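Local coordinates for protein putative isochorismatase hydrolase (Oleispira antarctica, PDB 3LQY) that probably works as a cysteine hydrolase of the isochorismatase family, although its natural substrate is not established, at residues F15-F20 and K77-V82; A26-V31 and A66-P71; V54-H59 and E88-K93. One frame throughout, in Å; residues are numbered along the deposited sequence. Where two conformers were deposited one is given.

Interaction 1: residues F15-F20 and K77-V82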
loop_
_atom_site.group_PDB
_atom_site.type_symbol
_atom_site.label_atom_id
_atom_site.label_comp_id
_atom_site.label_asym_id
_atom_site.label_seq_id
_atom_site.Cartn_x
_atom_site.Cartn_y
_atom_site.Cartn_z
ATOM N N PHE A 15 1.149 4.653 3.592
ATOM C CA PHE A 15 0.176 5.049 4.593
ATOM C C PHE A 15 0.792 6.259 5.331
ATOM O O PHE A 15 1.257 6.142 6.458
ATOM C CB PHE A 15 -0.122 3.900 5.573
ATOM C CG PHE A 15 -1.337 3.072 5.239
ATOM C CD1 PHE A 15 -2.583 3.664 5.088
ATOM C CD2 PHE A 15 -1.249 1.700 5.152
ATOM C CE1 PHE A 15 -3.687 2.931 4.861
ATOM C CE2 PHE A 15 -2.369 0.937 4.916
ATOM C CZ PHE A 15 -3.603 1.551 4.750
ATOM N N GLN A 16 0.862 7.400 4.640
ATOM C CA GLN A 16 1.547 8.583 5.087
ATOM C C GLN A 16 0.573 9.658 5.532
ATOM O O GLN A 16 -0.568 9.735 5.079
ATOM C CB GLN A 16 2.473 9.104 3.996
ATOM C CG GLN A 16 3.624 8.162 3.717
ATOM C CD GLN A 16 4.271 8.451 2.397
ATOM O OE1 GLN A 16 4.033 7.726 1.423
ATOM N NE2 GLN A 16 5.067 9.488 2.325
ATOM N N ASN A 17 1.028 10.455 6.506
ATOM C CA ASN A 17 0.173 11.429 7.157
ATOM C C ASN A 17 -0.656 12.316 6.253
ATOM O O ASN A 17 -1.846 12.567 6.525
ATOM C CB ASN A 17 1.028 12.323 8.059
ATOM C CG ASN A 17 1.455 11.618 9.341
ATOM O OD1 ASN A 17 0.712 10.808 9.893
ATOM N ND2 ASN A 17 2.660 11.916 9.808
ATOM N N ASP A 18 -0.053 12.856 5.198
ATOM C CA ASP A 18 -0.841 13.730 4.258
ATOM C C ASP A 18 -2.140 13.158 3.691
ATOM O O ASP A 18 -2.974 13.913 3.160
ATOM C CB ASP A 18 0.023 14.272 3.094
ATOM C CG ASP A 18 0.920 15.460 3.479
ATOM O OD1 ASP A 18 0.547 16.243 4.377
ATOM O OD2 ASP A 18 2.031 15.607 2.895
ATOM N N TYR A 19 -2.299 11.846 3.787
ATOM C CA TYR A 19 -3.493 11.151 3.322
ATOM C C TYR A 19 -4.645 11.071 4.292
ATOM O O TYR A 19 -5.751 10.777 3.907
ATOM C CB TYR A 19 -3.141 9.723 2.855
ATOM C CG TYR A 19 -2.441 9.595 1.506
ATOM C CD1 TYR A 19 -2.549 10.585 0.546
ATOM C CD2 TYR A 19 -1.735 8.442 1.187
ATOM C CE1 TYR A 19 -1.998 10.425 -0.720
ATOM C CE2 TYR A 19 -1.141 8.251 -0.082
ATOM C CZ TYR A 19 -1.273 9.272 -1.024
ATOM O OH TYR A 19 -0.681 9.112 -2.246
ATOM N N PHE A 20 -4.428 11.437 5.536
ATOM C CA PHE A 20 -5.414 11.227 6.586
ATOM C C PHE A 20 -6.090 12.554 6.910
ATOM O O PHE A 20 -5.425 13.523 7.393
ATOM C CB PHE A 20 -4.673 10.775 7.846
ATOM C CG PHE A 20 -4.167 9.351 7.802
ATOM C CD1 PHE A 20 -4.785 8.384 8.549
ATOM C CD2 PHE A 20 -3.059 8.997 7.011
ATOM C CE1 PHE A 20 -4.293 7.053 8.555
ATOM C CE2 PHE A 20 -2.571 7.693 6.978
ATOM C CZ PHE A 20 -3.178 6.712 7.759
ATOM N N LYS A 77 5.683 11.441 6.493
ATOM C CA LYS A 77 6.022 10.370 7.437
ATOM C C LYS A 77 4.900 9.343 7.458
ATOM O O LYS A 77 3.748 9.705 7.298
ATOM C CB LYS A 77 6.233 10.943 8.851
ATOM C CG LYS A 77 7.446 11.815 8.978
ATOM C CD LYS A 77 7.575 12.400 10.437
ATOM C CE LYS A 77 8.783 13.286 10.590
ATOM N NZ LYS A 77 8.737 13.968 11.926
ATOM N N ILE A 78 5.252 8.071 7.674
ATOM C CA ILE A 78 4.267 6.999 7.847
ATOM C C ILE A 78 3.464 7.306 9.107
ATOM O O ILE A 78 4.030 7.668 10.186
ATOM C CB ILE A 78 4.940 5.632 8.061
ATOM C CG1 ILE A 78 5.656 5.188 6.792
ATOM C CG2 ILE A 78 3.913 4.586 8.542
ATOM C CD1 ILE A 78 6.399 3.860 6.941
ATOM N N HIS A 79 2.165 7.122 8.982
ATOM C CA HIS A 79 1.219 7.394 10.006
ATOM C C HIS A 79 1.490 6.434 11.171
ATOM O O HIS A 79 1.883 5.283 10.918
ATOM C CB HIS A 79 -0.177 7.218 9.454
ATOM C CG HIS A 79 -1.243 7.733 10.356
ATOM N ND1 HIS A 79 -1.927 6.914 11.223
ATOM C CD2 HIS A 79 -1.780 8.964 10.494
ATOM C CE1 HIS A 79 -2.812 7.629 11.890
ATOM N NE2 HIS A 79 -2.722 8.886 11.494
ATOM N N PRO A 80 1.319 6.900 12.428
ATOM C CA PRO A 80 1.651 6.001 13.566
ATOM C C PRO A 80 0.786 4.742 13.676
ATOM O O PRO A 80 1.237 3.746 14.240
ATOM C CB PRO A 80 1.429 6.865 14.801
ATOM C CG PRO A 80 1.392 8.273 14.338
ATOM C CD PRO A 80 0.922 8.246 12.902
ATOM N N SER A 81 -0.424 4.759 13.112
ATOM C CA SER A 81 -1.301 3.614 13.216
ATOM C C SER A 81 -0.649 2.394 12.555
ATOM O O SER A 81 -0.960 1.270 12.914
ATOM C CB SER A 81 -2.666 3.919 12.591
ATOM O OG SER A 81 -2.569 4.045 11.183
ATOM N N VAL A 82 0.271 2.619 11.618
ATOM C CA VAL A 82 0.979 1.534 10.891
ATOM C C VAL A 82 2.496 1.780 10.806
ATOM O O VAL A 82 3.147 1.400 9.840
ATOM C CB VAL A 82 0.380 1.308 9.460
ATOM C CG1 VAL A 82 -0.986 0.721 9.561
ATOM C CG2 VAL A 82 0.292 2.600 8.693
HETATM O O HOH W 1 3.978 9.923 11.836
#
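With CG of His-79 anti to its own backbone N (chi1 -169°) and CG of Phe-20 beside the backbone N (chi1 -74°), the two rings are carried face to face between two loops of the isochorismatase domain. One loop follows strand 8-13 and the other follows strand 54-59; both strands belong to the parallel sheet of this alpha/beta fold. The rings are nearly parallel: the planes differ by 6° and the centroids lie 3.7 Å apart. CE1 of Phe-20 sits over the centre of the imidazole, and CD of Pro-80 covers the opposite imidazole face nearer the rim. Helix 33-49 also touches Phe-20, through Thr-33, Glu-34 and Ala-37, which places the stack beside that helix.

The backbones beneath form a single bridge centred on Gln-16 and Ile-78. His-79 N donates to Phe-15 O over 2.9 Å in a nearly straight bond, and Asn-17 N donates to Lys-77 O, also at 2.9 Å. The side chain of Asn-17 then leans over 77-82. Its OD1 comes within 3.2 Å of His-79 CD2, a close contact made with the amide steeply inclined to the ring. Its ND2 donates to Asp-74 O and to a water 3.1 Å away, and that water donates to Ile-78 O at 2.8 Å, so one water links the Asn-17 side-chain amide to the Ile-78 carbonyl.

An apolar pair adds to the contact: CG2 of Val-82 meets Phe-15 CB at 3.4 Å, with the two side chains at about a right angle. On the imidazole itself, ND1 of His-79 shares a hydrogen bond of 2.9 Å with OG of Ser-81.

Interaction 2: residues A26-V31 and A66-P71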
loop_
_atom_site.group_PDB
_atom_site.type_symbol
_atom_site.label_atom_id
_atom_site.label_comp_id
_atom_site.label_asym_id
_atom_site.label_seq_id
_atom_site.Cartn_x
_atom_site.Cartn_y
_atom_site.Cartn_z
ATOM N N ALA A 26 -3.087 17.995 6.711
ATOM C CA ALA A 26 -2.925 16.943 5.672
ATOM C C ALA A 26 -3.067 17.628 4.322
ATOM O O ALA A 26 -4.039 18.345 4.108
ATOM C CB ALA A 26 -3.969 15.852 5.858
ATOM N N LYS A 27 -2.124 17.401 3.393
ATOM C CA LYS A 27 -2.158 18.109 2.103
ATOM C C LYS A 27 -2.901 17.346 0.996
ATOM O O LYS A 27 -3.081 17.889 -0.144
ATOM C CB LYS A 27 -0.736 18.467 1.622
ATOM C CG LYS A 27 0.060 19.527 2.481
ATOM C CD LYS A 27 1.504 19.662 1.976
ATOM C CE LYS A 27 2.421 20.607 2.794
ATOM N NZ LYS A 27 3.117 19.966 3.970
ATOM N N ASN A 28 -3.325 16.110 1.268
ATOM C CA ASN A 28 -3.942 15.291 0.207
ATOM C C ASN A 28 -4.840 14.224 0.834
ATOM O O ASN A 28 -4.625 13.038 0.611
ATOM C CB ASN A 28 -2.850 14.654 -0.673
ATOM C CG ASN A 28 -3.325 14.373 -2.114
ATOM O OD1 ASN A 28 -3.283 15.250 -2.999
ATOM N ND2 ASN A 28 -3.751 13.133 -2.353
ATOM N N PRO A 29 -5.811 14.653 1.675
ATOM C CA PRO A 29 -6.652 13.747 2.441
ATOM C C PRO A 29 -7.461 12.878 1.508
ATOM O O PRO A 29 -7.947 13.376 0.469
ATOM C CB PRO A 29 -7.535 14.686 3.289
ATOM C CG PRO A 29 -7.558 15.944 2.531
ATOM C CD PRO A 29 -6.183 16.060 1.908
ATOM N N LEU A 30 -7.513 11.592 1.839
ATOM C CA LEU A 30 -8.265 10.612 1.064
ATOM C C LEU A 30 -9.505 10.257 1.827
ATOM O O LEU A 30 -9.651 10.640 2.981
ATOM C CB LEU A 30 -7.441 9.353 0.883
ATOM C CG LEU A 30 -6.064 9.533 0.275
ATOM C CD1 LEU A 30 -5.397 8.146 0.204
ATOM C CD2 LEU A 30 -6.067 10.181 -1.127
ATOM N N VAL A 31 -10.373 9.500 1.190
ATOM C CA VAL A 31 -11.629 9.042 1.775
ATOM C C VAL A 31 -11.416 7.725 2.495
ATOM O O VAL A 31 -10.937 6.781 1.897
ATOM C CB VAL A 31 -12.706 8.849 0.691
ATOM C CG1 VAL A 31 -13.923 8.176 1.284
ATOM C CG2 VAL A 31 -13.055 10.192 0.044
ATOM N N ALA A 66 6.406 20.715 -4.175
ATOM C CA ALA A 66 5.480 19.603 -4.295
ATOM C C ALA A 66 4.148 19.873 -3.622
ATOM O O ALA A 66 4.089 20.591 -2.594
ATOM C CB ALA A 66 6.089 18.373 -3.668
ATOM N N PRO A 67 3.071 19.261 -4.141
ATOM C CA PRO A 67 1.729 19.462 -3.592
ATOM C C PRO A 67 1.472 18.776 -2.251
ATOM O O PRO A 67 0.695 19.282 -1.452
ATOM C CB PRO A 67 0.812 18.855 -4.662
ATOM C CG PRO A 67 1.665 17.845 -5.319
ATOM C CD PRO A 67 3.038 18.404 -5.344
ATOM N N PHE A 68 2.093 17.624 -2.050
ATOM C CA PHE A 68 1.974 16.847 -0.826
ATOM C C PHE A 68 3.210 15.971 -0.763
ATOM O O PHE A 68 3.988 15.922 -1.731
ATOM C CB PHE A 68 0.679 16.023 -0.767
ATOM C CG PHE A 68 0.503 15.009 -1.888
ATOM C CD1 PHE A 68 0.241 15.418 -3.187
ATOM C CD2 PHE A 68 0.532 13.651 -1.620
ATOM C CE1 PHE A 68 0.063 14.466 -4.212
ATOM C CE2 PHE A 68 0.310 12.696 -2.633
ATOM C CZ PHE A 68 0.110 13.107 -3.909
ATOM N N PHE A 69 3.394 15.272 0.343
ATOM C CA PHE A 69 4.593 14.477 0.561
ATOM C C PHE A 69 5.860 15.260 0.266
ATOM O O PHE A 69 6.762 14.793 -0.424
ATOM C CB PHE A 69 4.563 13.170 -0.204
ATOM C CG PHE A 69 3.417 12.265 0.166
ATOM C CD1 PHE A 69 2.797 12.363 1.403
ATOM C CD2 PHE A 69 3.026 11.219 -0.686
ATOM C CE1 PHE A 69 1.760 11.504 1.741
ATOM C CE2 PHE A 69 1.997 10.379 -0.325
ATOM C CZ PHE A 69 1.383 10.503 0.891
ATOM N N LEU A 70 5.947 16.428 0.901
ATOM C CA LEU A 70 7.103 17.281 0.733
ATOM C C LEU A 70 8.258 16.517 1.307
ATOM O O LEU A 70 8.105 15.797 2.293
ATOM C CB LEU A 70 6.913 18.632 1.399
ATOM C CG LEU A 70 6.209 19.665 0.505
ATOM C CD1 LEU A 70 4.767 19.282 0.196
ATOM C CD2 LEU A 70 6.242 21.023 1.143
ATOM N N PRO A 71 9.418 16.625 0.661
ATOM C CA PRO A 71 10.526 15.824 1.129
ATOM C C PRO A 71 11.046 16.325 2.512
ATOM O O PRO A 71 11.241 17.540 2.737
ATOM C CB PRO A 71 11.532 15.955 -0.016
ATOM C CG PRO A 71 11.316 17.367 -0.506
ATOM C CD PRO A 71 9.819 17.552 -0.411
HETATM O O HOH W 2 4.158 17.271 3.021
#
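Lys-27, Phe-68 and Asn-28 carry this surface contact, Phe-68 meeting both of the others. Lys-27 lays its aliphatic chain across 66-71: CB rests against Phe-68 CB at 3.7 Å, and further out CD comes within 3.5 Å of Pro-67 O. The same CD meets Leu-70 CD1 at 3.7 Å, where the lysine and leucine side chains cross at about a right angle. A bend at the end of the chain (chi4 87°) then sets NZ to donate to a water 3.0 Å away. Leu-70 N donates to that water too, over 2.9 Å, so the polar link between lysine and loop runs through solvent.

Both segments are irregular loops of the isochorismatase domain, one leading into helix 33-49 and the other following strand 54-59. A further link lies just outside the pair: Asp-18 accepts hydrogen bonds from Lys-27 N on OD1 and Phe-69 N on OD2, a single carboxylate bridging the two backbones.

Asn-28, for its part, is spread flat over the ring of Phe-68. The amide and ring planes are only 16° apart, with CG above the ring centre and OD1 reaching Phe-68 CD1 at 3.5 Å. CB adds a CH-pi contact, 3.9 Å from the ring centroid. The stack is less certain than the rest, because Asn-28 has two conformers and this geometry belongs to one of them; both residues also touch a crystal neighbour, which may influence where they settle.

Phe-68 has aromatic company of its own as well. It meets Phe-61 edge to face, and its CD2 stands 3.5 Å above the centre of the ring of Phe-69.

Interaction 3: residues V54-H59 and E88-K93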
loop_
_atom_site.group_PDB
_atom_site.type_symbol
_atom_site.label_atom_id
_atom_site.label_comp_id
_atom_site.label_asym_id
_atom_site.label_seq_id
_atom_site.Cartn_x
_atom_site.Cartn_y
_atom_site.Cartn_z
ATOM N N VAL A 54 7.673 -8.027 6.589
ATOM C CA VAL A 54 6.906 -6.792 6.442
ATOM C C VAL A 54 7.788 -5.752 5.751
ATOM O O VAL A 54 8.900 -5.465 6.235
ATOM C CB VAL A 54 6.451 -6.249 7.803
ATOM C CG1 VAL A 54 5.693 -4.953 7.625
ATOM C CG2 VAL A 54 5.575 -7.266 8.486
ATOM N N VAL A 55 7.309 -5.221 4.615
ATOM C CA VAL A 55 8.020 -4.161 3.901
ATOM C C VAL A 55 7.122 -2.940 3.707
ATOM O O VAL A 55 5.942 -3.063 3.332
ATOM C CB VAL A 55 8.542 -4.591 2.538
ATOM C CG1 VAL A 55 9.342 -3.463 1.885
ATOM C CG2 VAL A 55 9.383 -5.840 2.629
ATOM N N HIS A 56 7.714 -1.769 3.954
ATOM C CA HIS A 56 7.014 -0.493 3.810
ATOM C C HIS A 56 7.511 0.299 2.613
ATOM O O HIS A 56 8.710 0.280 2.265
ATOM C CB HIS A 56 7.228 0.386 5.077
ATOM C CG HIS A 56 6.886 -0.302 6.357
ATOM N ND1 HIS A 56 5.661 -0.160 6.976
ATOM C CD2 HIS A 56 7.613 -1.142 7.140
ATOM C CE1 HIS A 56 5.665 -0.860 8.103
ATOM N NE2 HIS A 56 6.827 -1.480 8.213
ATOM N N VAL A 57 6.600 1.069 2.040
ATOM C CA VAL A 57 6.946 1.938 0.937
ATOM C C VAL A 57 6.441 3.313 1.324
ATOM O O VAL A 57 5.387 3.414 1.894
ATOM C CB VAL A 57 6.301 1.466 -0.358
ATOM C CG1 VAL A 57 6.470 2.516 -1.420
ATOM C CG2 VAL A 57 6.922 0.097 -0.795
ATOM N N ARG A 58 7.224 4.344 1.029
ATOM C CA ARG A 58 6.926 5.689 1.387
ATOM C C ARG A 58 7.301 6.601 0.225
ATOM O O ARG A 58 8.331 6.414 -0.393
ATOM C CB ARG A 58 7.775 6.033 2.632
ATOM C CG ARG A 58 7.288 7.136 3.457
ATOM C CD ARG A 58 8.066 7.298 4.776
ATOM N NE ARG A 58 9.473 7.728 4.617
ATOM C CZ ARG A 58 9.873 8.959 4.311
ATOM N NH1 ARG A 58 8.995 9.945 4.163
ATOM N NH2 ARG A 58 11.183 9.226 4.194
ATOM N N HIS A 59 6.473 7.591 -0.066
ATOM C CA HIS A 59 6.696 8.510 -1.194
ATOM C C HIS A 59 7.125 9.909 -0.788
ATOM O O HIS A 59 6.558 10.489 0.152
ATOM C CB HIS A 59 5.391 8.654 -1.995
ATOM C CG HIS A 59 5.568 9.354 -3.310
ATOM N ND1 HIS A 59 5.710 8.653 -4.487
ATOM C CD2 HIS A 59 5.653 10.670 -3.639
ATOM C CE1 HIS A 59 5.870 9.503 -5.486
ATOM N NE2 HIS A 59 5.843 10.731 -5.004
ATOM N N GLU A 88 12.273 -3.992 9.629
ATOM C CA GLU A 88 11.325 -3.886 8.526
ATOM C C GLU A 88 11.810 -2.779 7.603
ATOM O O GLU A 88 11.911 -1.632 8.023
ATOM C CB GLU A 88 9.930 -3.558 9.058
ATOM C CG GLU A 88 9.444 -4.496 10.152
ATOM C CD GLU A 88 8.022 -4.133 10.637
ATOM O OE1 GLU A 88 7.588 -2.991 10.368
ATOM O OE2 GLU A 88 7.377 -4.964 11.327
ATOM N N ALA A 89 12.158 -3.131 6.372
ATOM C CA ALA A 89 12.705 -2.189 5.410
ATOM C C ALA A 89 11.653 -1.152 5.047
ATOM O O ALA A 89 10.455 -1.458 4.970
ATOM C CB ALA A 89 13.166 -2.929 4.129
ATOM N N VAL A 90 12.114 0.068 4.802
ATOM C CA VAL A 90 11.257 1.122 4.278
ATOM C C VAL A 90 11.844 1.615 2.966
ATOM O O VAL A 90 12.973 2.101 2.931
ATOM C CB VAL A 90 11.185 2.290 5.295
ATOM C CG1 VAL A 90 10.460 3.472 4.694
ATOM C CG2 VAL A 90 10.502 1.805 6.557
ATOM N N VAL A 91 11.097 1.464 1.879
ATOM C CA VAL A 91 11.564 1.918 0.593
ATOM C C VAL A 91 11.009 3.284 0.253
ATOM O O VAL A 91 9.792 3.451 0.148
ATOM C CB VAL A 91 11.092 0.962 -0.545
ATOM C CG1 VAL A 91 11.678 1.416 -1.879
ATOM C CG2 VAL A 91 11.491 -0.477 -0.220
ATOM N N LEU A 92 11.897 4.198 -0.087
ATOM C CA LEU A 92 11.538 5.573 -0.435
ATOM C C LEU A 92 11.398 5.649 -1.951
ATOM O O LEU A 92 12.305 5.231 -2.690
ATOM C CB LEU A 92 12.629 6.555 0.067
ATOM C CG LEU A 92 12.456 8.041 -0.296
ATOM C CD1 LEU A 92 11.075 8.574 0.104
ATOM C CD2 LEU A 92 13.528 8.899 0.357
ATOM N N LYS A 93 10.264 6.162 -2.426
ATOM C CA LYS A 93 10.015 6.240 -3.883
ATOM C C LYS A 93 9.634 7.658 -4.303
ATOM O O LYS A 93 9.207 8.476 -3.477
ATOM C CB LYS A 93 8.923 5.276 -4.283
ATOM C CG LYS A 93 7.500 5.688 -3.960
ATOM C CD LYS A 93 6.532 4.611 -4.404
ATOM C CE LYS A 93 5.051 4.989 -4.185
ATOM N NZ LYS A 93 4.528 6.106 -5.073
HETATM O O HOH W 3 11.747 -5.776 5.599
#
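His-56 and Glu-88 cross obliquely at one end of a parallel strand pair, 54-59 with 90-93, the latter an outermost strand of the isochorismatase sheet. NE2 of His-56 donates to Glu-88 OE1 over 2.7 Å; the acceptor lies in the imidazole plane, whereas the histidine meets the carboxylate from above its plane, the two planes being 31° apart. Arg-48 pairs with OE2. An alanine in place of Glu-88 would probably leave His-56 NE2 and Arg-48 without their carboxylate partner and the imidazole freer to turn. Val-54 lies alongside Glu-88, pointing the same way.

Between the ends, His-56 N to Ala-89 O, Val-91 N to His-56 O and Arg-58 N to Val-91 O continue the parallel ladder. Leu-92 CD1 sits over one face of the Arg-58 guanidinium, 4.1 Å from NH2, while NH1 is held by Glu-60 and Ala-76 O.

At the other end Lys-93 crosses His-59 at about a right angle, its CD against Val-57 CG1 at 3.6 Å. NZ also donates to Gln-95 O and to the 3-sulfinoalanine at position 126, consistent with the lysine and cysteine of family active sites. Lys-93 NZ reaches His-59 ND1 at 2.9 Å, 24° out of the imidazole plane.

Overall arrangement
Interactions 1 and 2 join loops that follow strands 8-13 and 54-59, whereas interaction 3 pairs strand 54-59 with its neighbour in the sheet. Interaction 2 is nested along the chain inside the loop closed by interaction 1; their centres are about 10 Å apart, and Tyr-19 O and Leu-30 N, 2.8 Å apart, link them directly. Interaction 3 alternates in sequence with both. Its centre lies about 12 Å from that of interaction 1, where Gln-16 NE2 binds His-59 O at 2.8 Å, and about 17 Å from that of interaction 2, where Phe-69 CB packs on the same His-59 O. The carboxy-terminal end of strand 54-59 thus adjoins both loop contacts, close to Lys-93 and the modified cysteine of the probable active site.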